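Local coordinates for protein telomerase reverse transcriptase (Candida albicans SC5314, PDB 6ZDQ) that probably extends chromosome ends as the reverse transcriptase of telomerase, copying a template within the enzyme's RNA component into telomeric repeats, at residues 215-220 and 445-450; 226-231 and 433-438. All blocks are in the same frame, centred on the assembly; numbering follows the deposited sequence.

Interaction 1 of 2, residues 215-220 and 445-450; sequences LVKMPS and NLHLYK
Backbone hydrogen bonds join strand 215-217 to strand 446-451. Val216 and Lys450 form an antiparallel hydrogen-bonded pair. Val216 N donates to Lys450 O at 2.6 Å, and Lys450 N returns a bond to Val216 O at 2.8 Å. Two residues on, Met218 N donates to Leu448 O at 2.8 Å. All three donors lie in the plane of the acceptor carbonyl. Lys217 and Tyr449 are the non-hydrogen-bonded pair between them. Strand 215-217 is the outermost strand on this side of a five-stranded mixed sheet, consistent with the fingers of the reverse transcriptase domain, and it follows directly on helix 196-214.

Apolar contacts occupy both faces of the pair. On the face of Lys217 and Tyr449, Lys217 has CG anti to the backbone N (chi1 -166°) and is extended beyond it. The lysine chain crosses the tyrosine obliquely, with Lys217 CB 3.6 Å from Tyr449 CE2. Leu215 CD1 meets Tyr449 CB at 3.9 Å. On the face of Val216 and Lys450, the bent Met218 chain brings SD to 3.6 Å from Lys450 CD.

The polar side-chain contact is weak. Lys217 NZ reaches the edge of the His447 ring, near its plane, and gives ND1 a long hydrogen bond of 3.3 Å.

Interaction 2 of 2, residues 226-231 and 433-438; sequences QLPCGK and YDVVGS
Leu227 has CG anti to its carbonyl carbon (chi1 -59°), and Asp434 takes the same form (chi1 -64°). The two side chains cross at about a right angle, which sets Leu227 CD2 3.8 Å from Asp434 CB. The segments meet where strand 229-236 runs parallel to strand 436-440 inside the five-stranded mixed sheet, probably part of the reverse transcriptase fingers. The short strand axes are inclined at 37°.

Three backbone bonds alternate across the pair. Val436 N donates to Pro228 O at 2.8 Å, nearly along the C=O axis. Gly230 N then donates to Val436 O at 2.9 Å. Ser438 N donates to Gly230 O at 3.2 Å, from above the carbonyl plane. Gly230 and Gly437 pair directly, so neither adds a side chain to the sheet face there.

Before the strands, Leu227 and Pro228 pack on Asp434 and Val435. Leu227 CD1 touches Val436 CG2 at 4.1 Å. The Asp434 carboxylate has its strong partner elsewhere, in a salt bridge from OD1 to Arg429. Val435 sends CG1 anti to the backbone N, and its other methyl faces the proline. The Pro228 ring crosses Val435 at about a right angle, with CB 3.6 Å from Val435 CG2.

Both interactions belong to one mixed sheet, and their centres lie about 10 Å apart. Interaction 1 adds an outermost strand and is partly buried. Interaction 2 joins two inner strands and is a buried contact. Strands 436-440 and 446-451 are antiparallel neighbours and link the two, with a probable hydrogen bond from Tyr449 N to Gly437 O. Val436 packs on Leu448 and Lys450 across this link. Each contact has three backbone hydrogen bonds. They differ in their side chains: long lysine, methionine and tyrosine chains meet at the sheet border, while paired glycines, valines and a proline lie inside. In sequence, interaction 2 is nested inside the loop closed by interaction 1.

Interaction 1 of 2, residues 215-220 and 445-450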
ATOM      1  N   LEU A 215      11.315 -19.570 -13.935  1.00113.23           N
ATOM      2  CA  LEU A 215      10.999 -19.060 -15.260  1.00121.58           C
ATOM      3  C   LEU A 215      11.529 -19.986 -16.347  1.00119.91           C
ATOM      4  O   LEU A 215      12.326 -20.895 -16.102  1.00131.71           O
ATOM      5  CB  LEU A 215      11.567 -17.649 -15.446  1.00111.43           C
ATOM      6  CG  LEU A 215      11.092 -16.604 -14.436  1.00114.18           C
ATOM      7  CD1 LEU A 215      11.705 -15.246 -14.741  1.00107.71           C
ATOM      8  CD2 LEU A 215       9.574 -16.524 -14.425  1.00118.00           C
ATOM      9  N   VAL A 216      11.055 -19.738 -17.568  1.00116.04           N
ATOM     10  CA  VAL A 216      11.518 -20.427 -18.767  1.00118.25           C
ATOM     11  C   VAL A 216      11.651 -19.385 -19.869  1.00131.74           C
ATOM     12  O   VAL A 216      10.673 -18.708 -20.206  1.00140.89           O
ATOM     13  CB  VAL A 216      10.567 -21.554 -19.206  1.00126.70           C
ATOM     14  CG1 VAL A 216      10.951 -22.059 -20.586  1.00138.80           C
ATOM     15  CG2 VAL A 216      10.589 -22.692 -18.197  1.00132.19           C
ATOM     16  N   LYS A 217      12.853 -19.251 -20.425  1.00132.02           N
ATOM     17  CA  LYS A 217      13.100 -18.234 -21.437  1.00127.88           C
ATOM     18  C   LYS A 217      12.348 -18.560 -22.723  1.00130.62           C
ATOM     19  O   LYS A 217      12.240 -19.722 -23.123  1.00132.91           O
ATOM     20  CB  LYS A 217      14.599 -18.113 -21.713  1.00124.93           C
ATOM     21  CG  LYS A 217      14.986 -16.868 -22.495  1.00121.13           C
ATOM     22  CD  LYS A 217      16.495 -16.703 -22.561  1.00129.19           C
ATOM     23  CE  LYS A 217      16.877 -15.414 -23.271  1.00137.38           C
ATOM     24  NZ  LYS A 217      18.351 -15.203 -23.284  1.00143.95           N
ATOM     25  N   MET A 218      11.823 -17.519 -23.369  1.00120.21           N
ATOM     26  CA  MET A 218      11.027 -17.654 -24.576  1.00125.15           C
ATOM     27  C   MET A 218      11.781 -17.118 -25.789  1.00132.16           C
ATOM     28  O   MET A 218      12.584 -16.187 -25.668  1.00147.70           O
ATOM     29  CB  MET A 218       9.695 -16.904 -24.444  1.00140.47           C
ATOM     30  CG  MET A 218       8.720 -17.491 -23.435  1.00123.40           C
ATOM     31  SD  MET A 218       7.873 -18.967 -24.035  1.00123.40           S
ATOM     32  CE  MET A 218       8.899 -20.269 -23.354  1.00128.35           C
ATOM     33  N   PRO A 219      11.546 -17.683 -26.972  1.00126.70           N
ATOM     34  CA  PRO A 219      12.185 -17.157 -28.181  1.00133.44           C
ATOM     35  C   PRO A 219      11.612 -15.803 -28.566  1.00157.02           C
ATOM     36  O   PRO A 219      10.529 -15.404 -28.133  1.00153.69           O
ATOM     37  CB  PRO A 219      11.869 -18.217 -29.241  1.00132.12           C
ATOM     38  CG  PRO A 219      10.624 -18.873 -28.750  1.00131.81           C
ATOM     39  CD  PRO A 219      10.730 -18.878 -27.251  1.00128.75           C
ATOM     40  N   SER A 220      12.374 -15.085 -29.396  1.00166.19           N
ATOM     41  CA  SER A 220      11.974 -13.739 -29.800  1.00157.01           C
ATOM     42  C   SER A 220      10.646 -13.740 -30.548  1.00157.61           C
ATOM     43  O   SER A 220       9.927 -12.734 -30.530  1.00152.33           O
ATOM     44  CB  SER A 220      13.066 -13.103 -30.661  1.00160.84           C
ATOM     45  OG  SER A 220      13.265 -13.837 -31.858  1.00167.40           O
ATOM     46  N   ASN A 445      18.170  -5.106 -25.050  1.00163.53           N
ATOM     47  CA  ASN A 445      17.448  -6.241 -25.611  1.00168.73           C
ATOM     48  C   ASN A 445      16.572  -6.898 -24.551  1.00153.70           C
ATOM     49  O   ASN A 445      17.069  -7.355 -23.518  1.00148.57           O
ATOM     50  CB  ASN A 445      18.441  -7.250 -26.186  1.00168.39           C
ATOM     51  CG  ASN A 445      19.581  -6.584 -26.936  1.00151.27           C
ATOM     52  OD1 ASN A 445      20.749  -6.744 -26.581  1.00147.01           O
ATOM     53  ND2 ASN A 445      19.246  -5.831 -27.977  1.00164.60           N
ATOM     54  N   LEU A 446      15.269  -6.948 -24.812  1.00157.03           N
ATOM     55  CA  LEU A 446      14.327  -7.506 -23.852  1.00156.05           C
ATOM     56  C   LEU A 446      14.358  -9.028 -23.892  1.00135.69           C
ATOM     57  O   LEU A 446      14.513  -9.637 -24.955  1.00132.91           O
ATOM     58  CB  LEU A 446      12.907  -6.999 -24.124  1.00127.10           C
ATOM     59  CG  LEU A 446      12.134  -7.491 -25.352  1.00126.24           C
ATOM     60  CD1 LEU A 446      10.650  -7.212 -25.181  1.00159.65           C
ATOM     61  CD2 LEU A 446      12.643  -6.848 -26.633  1.00136.82           C
ATOM     62  N   HIS A 447      14.218  -9.641 -22.719  1.00117.03           N
ATOM     63  CA  HIS A 447      14.222 -11.092 -22.569  1.00121.36           C
ATOM     64  C   HIS A 447      12.870 -11.507 -22.006  1.00132.42           C
ATOM     65  O   HIS A 447      12.556 -11.209 -20.849  1.00125.01           O
ATOM     66  CB  HIS A 447      15.363 -11.549 -21.659  1.00145.65           C
ATOM     67  CG  HIS A 447      16.728 -11.213 -22.178  1.00136.02           C
ATOM     68  ND1 HIS A 447      17.473 -12.092 -22.934  1.00120.05           N
ATOM     69  CD2 HIS A 447      17.485 -10.100 -22.041  1.00135.75           C
ATOM     70  CE1 HIS A 447      18.629 -11.532 -23.244  1.00134.64           C
ATOM     71  NE2 HIS A 447      18.661 -10.322 -22.715  1.00143.99           N
ATOM     72  N   LEU A 448      12.071 -12.186 -22.825  1.00135.94           N
ATOM     73  CA  LEU A 448      10.728 -12.592 -22.437  1.00123.02           C
ATOM     74  C   LEU A 448      10.764 -13.978 -21.810  1.00129.17           C
ATOM     75  O   LEU A 448      11.356 -14.906 -22.371  1.00136.64           O
ATOM     76  CB  LEU A 448       9.796 -12.577 -23.649  1.00122.41           C
ATOM     77  CG  LEU A 448       9.716 -11.239 -24.388  1.00128.75           C
ATOM     78  CD1 LEU A 448       8.822 -11.343 -25.613  1.00153.13           C
ATOM     79  CD2 LEU A 448       9.222 -10.147 -23.455  1.00122.08           C
ATOM     80  N   TYR A 449      10.130 -14.114 -20.645  1.00124.62           N
ATOM     81  CA  TYR A 449      10.121 -15.363 -19.895  1.00134.53           C
ATOM     82  C   TYR A 449       8.692 -15.790 -19.597  1.00118.92           C
ATOM     83  O   TYR A 449       7.879 -14.976 -19.144  1.00124.78           O
ATOM     84  CB  TYR A 449      10.896 -15.226 -18.579  1.00127.41           C
ATOM     85  CG  TYR A 449      12.387 -15.045 -18.740  1.00137.83           C
ATOM     86  CD1 TYR A 449      12.934 -13.788 -18.949  1.00131.11           C
ATOM     87  CD2 TYR A 449      13.247 -16.132 -18.667  1.00137.22           C
ATOM     88  CE1 TYR A 449      14.298 -13.619 -19.091  1.00131.51           C
ATOM     89  CE2 TYR A 449      14.612 -15.973 -18.810  1.00137.37           C
ATOM     90  CZ  TYR A 449      15.132 -14.715 -19.022  1.00140.41           C
ATOM     91  OH  TYR A 449      16.492 -14.549 -19.163  1.00152.99           O
ATOM     92  N   LYS A 450       8.391 -17.060 -19.847  1.00112.04           N
ATOM     93  CA  LYS A 450       7.201 -17.686 -19.297  1.00132.79           C
ATOM     94  C   LYS A 450       7.555 -18.377 -17.984  1.00129.17           C
ATOM     95  O   LYS A 450       8.726 -18.590 -17.660  1.00139.64           O
ATOM     96  CB  LYS A 450       6.593 -18.679 -20.288  1.00140.32           C
ATOM     97  CG  LYS A 450       5.671 -18.046 -21.318  1.00131.11           C
ATOM     98  CD  LYS A 450       4.879 -19.098 -22.078  1.00123.64           C
ATOM     99  CE  LYS A 450       3.919 -18.452 -23.062  1.00109.89           C
ATOM    100  NZ  LYS A 450       3.160 -19.462 -23.847  1.00108.41           N
TER

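Interaction 2 of 2, residues 226-231 and 433-438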
ATOM      1  N   GLN A 226      -0.431 -12.709 -28.902  1.00154.31           N
ATOM      2  CA  GLN A 226      -1.156 -11.871 -27.949  1.00157.69           C
ATOM      3  C   GLN A 226      -1.417 -12.690 -26.691  1.00141.73           C
ATOM      4  O   GLN A 226      -2.304 -13.548 -26.658  1.00138.77           O
ATOM      5  CB  GLN A 226      -2.446 -11.339 -28.562  1.00161.92           C
ATOM      6  CG  GLN A 226      -3.234 -12.352 -29.375  1.00145.30           C
ATOM      7  CD  GLN A 226      -4.510 -11.762 -29.936  1.00164.42           C
ATOM      8  OE1 GLN A 226      -4.834 -10.603 -29.674  1.00154.57           O
ATOM      9  NE2 GLN A 226      -5.240 -12.554 -30.712  1.00158.97           N
ATOM     10  N   LEU A 227      -0.634 -12.429 -25.656  1.00124.72           N
ATOM     11  CA  LEU A 227      -0.695 -13.105 -24.373  1.00123.20           C
ATOM     12  C   LEU A 227      -0.620 -12.070 -23.273  1.00120.28           C
ATOM     13  O   LEU A 227      -0.173 -10.935 -23.503  1.00126.51           O
ATOM     14  CB  LEU A 227       0.458 -14.110 -24.224  1.00129.10           C
ATOM     15  CG  LEU A 227       0.549 -15.222 -25.267  1.00125.61           C
ATOM     16  CD1 LEU A 227       1.784 -16.071 -25.022  1.00124.95           C
ATOM     17  CD2 LEU A 227      -0.708 -16.075 -25.238  1.00127.84           C
ATOM     18  N   PRO A 228      -1.056 -12.403 -22.058  1.00119.59           N
ATOM     19  CA  PRO A 228      -0.885 -11.475 -20.934  1.00122.39           C
ATOM     20  C   PRO A 228       0.589 -11.161 -20.719  1.00117.67           C
ATOM     21  O   PRO A 228       1.419 -12.061 -20.575  1.00139.61           O
ATOM     22  CB  PRO A 228      -1.484 -12.237 -19.748  1.00139.36           C
ATOM     23  CG  PRO A 228      -2.446 -13.194 -20.367  1.00144.74           C
ATOM     24  CD  PRO A 228      -1.831 -13.599 -21.672  1.00120.93           C
ATOM     25  N   CYS A 229       0.911  -9.870 -20.700  1.00116.28           N
ATOM     26  CA  CYS A 229       2.294  -9.422 -20.647  1.00127.71           C
ATOM     27  C   CYS A 229       2.491  -8.484 -19.466  1.00108.27           C
ATOM     28  O   CYS A 229       1.756  -7.502 -19.319  1.00130.32           O
ATOM     29  CB  CYS A 229       2.697  -8.725 -21.950  1.00111.63           C
ATOM     30  SG  CYS A 229       4.474  -8.460 -22.122  1.00160.91           S
ATOM     31  N   GLY A 230       3.482  -8.788 -18.633  1.00129.02           N
ATOM     32  CA  GLY A 230       3.826  -7.932 -17.516  1.00123.01           C
ATOM     33  C   GLY A 230       5.276  -7.493 -17.549  1.00138.43           C
ATOM     34  O   GLY A 230       5.989  -7.765 -18.520  1.00151.65           O
ATOM     35  N   LYS A 231       5.728  -6.817 -16.495  1.00143.30           N
ATOM     36  CA  LYS A 231       7.096  -6.315 -16.407  1.00115.07           C
ATOM     37  C   LYS A 231       7.690  -6.769 -15.082  1.00107.19           C
ATOM     38  O   LYS A 231       7.190  -6.398 -14.016  1.00120.06           O
ATOM     39  CB  LYS A 231       7.132  -4.789 -16.534  1.00112.09           C
ATOM     40  CG  LYS A 231       8.364  -4.248 -17.247  1.00127.53           C
ATOM     41  CD  LYS A 231       8.073  -2.918 -17.937  1.00123.10           C
ATOM     42  CE  LYS A 231       7.909  -1.781 -16.939  1.00120.57           C
ATOM     43  NZ  LYS A 231       9.206  -1.401 -16.313  1.00128.72           N
ATOM     44  N   TYR A 433      -0.817 -19.679 -17.048  1.00108.69           N
ATOM     45  CA  TYR A 433       0.265 -20.194 -17.882  1.00119.05           C
ATOM     46  C   TYR A 433       0.799 -19.149 -18.861  1.00125.48           C
ATOM     47  O   TYR A 433       1.998 -18.851 -18.869  1.00137.49           O
ATOM     48  CB  TYR A 433      -0.212 -21.440 -18.637  1.00103.01           C
ATOM     49  CG  TYR A 433      -0.608 -22.593 -17.741  1.00102.79           C
ATOM     50  CD1 TYR A 433       0.332 -23.528 -17.327  1.00124.71           C
ATOM     51  CD2 TYR A 433      -1.919 -22.750 -17.313  1.00116.09           C
ATOM     52  CE1 TYR A 433      -0.021 -24.587 -16.511  1.00112.80           C
ATOM     53  CE2 TYR A 433      -2.283 -23.806 -16.495  1.00104.41           C
ATOM     54  CZ  TYR A 433      -1.330 -24.721 -16.097  1.00123.71           C
ATOM     55  OH  TYR A 433      -1.684 -25.773 -15.283  1.00109.68           O
ATOM     56  N   ASP A 434      -0.083 -18.584 -19.687  1.00129.87           N
ATOM     57  CA  ASP A 434       0.322 -17.764 -20.825  1.00129.89           C
ATOM     58  C   ASP A 434       0.977 -16.445 -20.434  1.00135.47           C
ATOM     59  O   ASP A 434       1.516 -15.766 -21.314  1.00137.74           O
ATOM     60  CB  ASP A 434      -0.885 -17.486 -21.722  1.00122.42           C
ATOM     61  CG  ASP A 434      -1.444 -18.744 -22.353  1.00128.63           C
ATOM     62  OD1 ASP A 434      -2.013 -19.575 -21.617  1.00140.64           O
ATOM     63  OD2 ASP A 434      -1.307 -18.906 -23.585  1.00132.50           O
ATOM     64  N   VAL A 435       0.934 -16.054 -19.158  1.00130.00           N
ATOM     65  CA  VAL A 435       1.507 -14.773 -18.752  1.00114.19           C
ATOM     66  C   VAL A 435       3.007 -14.770 -19.005  1.00123.87           C
ATOM     67  O   VAL A 435       3.717 -15.723 -18.661  1.00133.19           O
ATOM     68  CB  VAL A 435       1.184 -14.487 -17.278  1.00 99.97           C
ATOM     69  CG1 VAL A 435       1.831 -13.183 -16.840  1.00108.27           C
ATOM     70  CG2 VAL A 435      -0.317 -14.427 -17.075  1.00129.49           C
ATOM     71  N   VAL A 436       3.497 -13.688 -19.612  1.00111.14           N
ATOM     72  CA  VAL A 436       4.905 -13.534 -19.966  1.00111.23           C
ATOM     73  C   VAL A 436       5.400 -12.208 -19.405  1.00110.57           C
ATOM     74  O   VAL A 436       4.736 -11.177 -19.560  1.00115.09           O
ATOM     75  CB  VAL A 436       5.125 -13.581 -21.491  1.00106.18           C
ATOM     76  CG1 VAL A 436       6.611 -13.589 -21.814  1.00122.77           C
ATOM     77  CG2 VAL A 436       4.430 -14.785 -22.112  1.00126.73           C
ATOM     78  N   GLY A 437       6.564 -12.234 -18.758  1.00106.31           N
ATOM     79  CA  GLY A 437       7.186 -11.040 -18.215  1.00122.65           C
ATOM     80  C   GLY A 437       8.442 -10.688 -18.988  1.00115.39           C
ATOM     81  O   GLY A 437       9.167 -11.570 -19.453  1.00112.40           O
ATOM     82  N   SER A 438       8.697  -9.390 -19.126  1.00104.63           N
ATOM     83  CA  SER A 438       9.833  -8.896 -19.891  1.00105.92           C
ATOM     84  C   SER A 438      10.953  -8.443 -18.963  1.00126.72           C
ATOM     85  O   SER A 438      10.712  -7.949 -17.858  1.00122.40           O
ATOM     86  CB  SER A 438       9.417  -7.737 -20.799  1.00106.54           C
ATOM     87  OG  SER A 438       9.081  -6.587 -20.041  1.00120.95           O
TER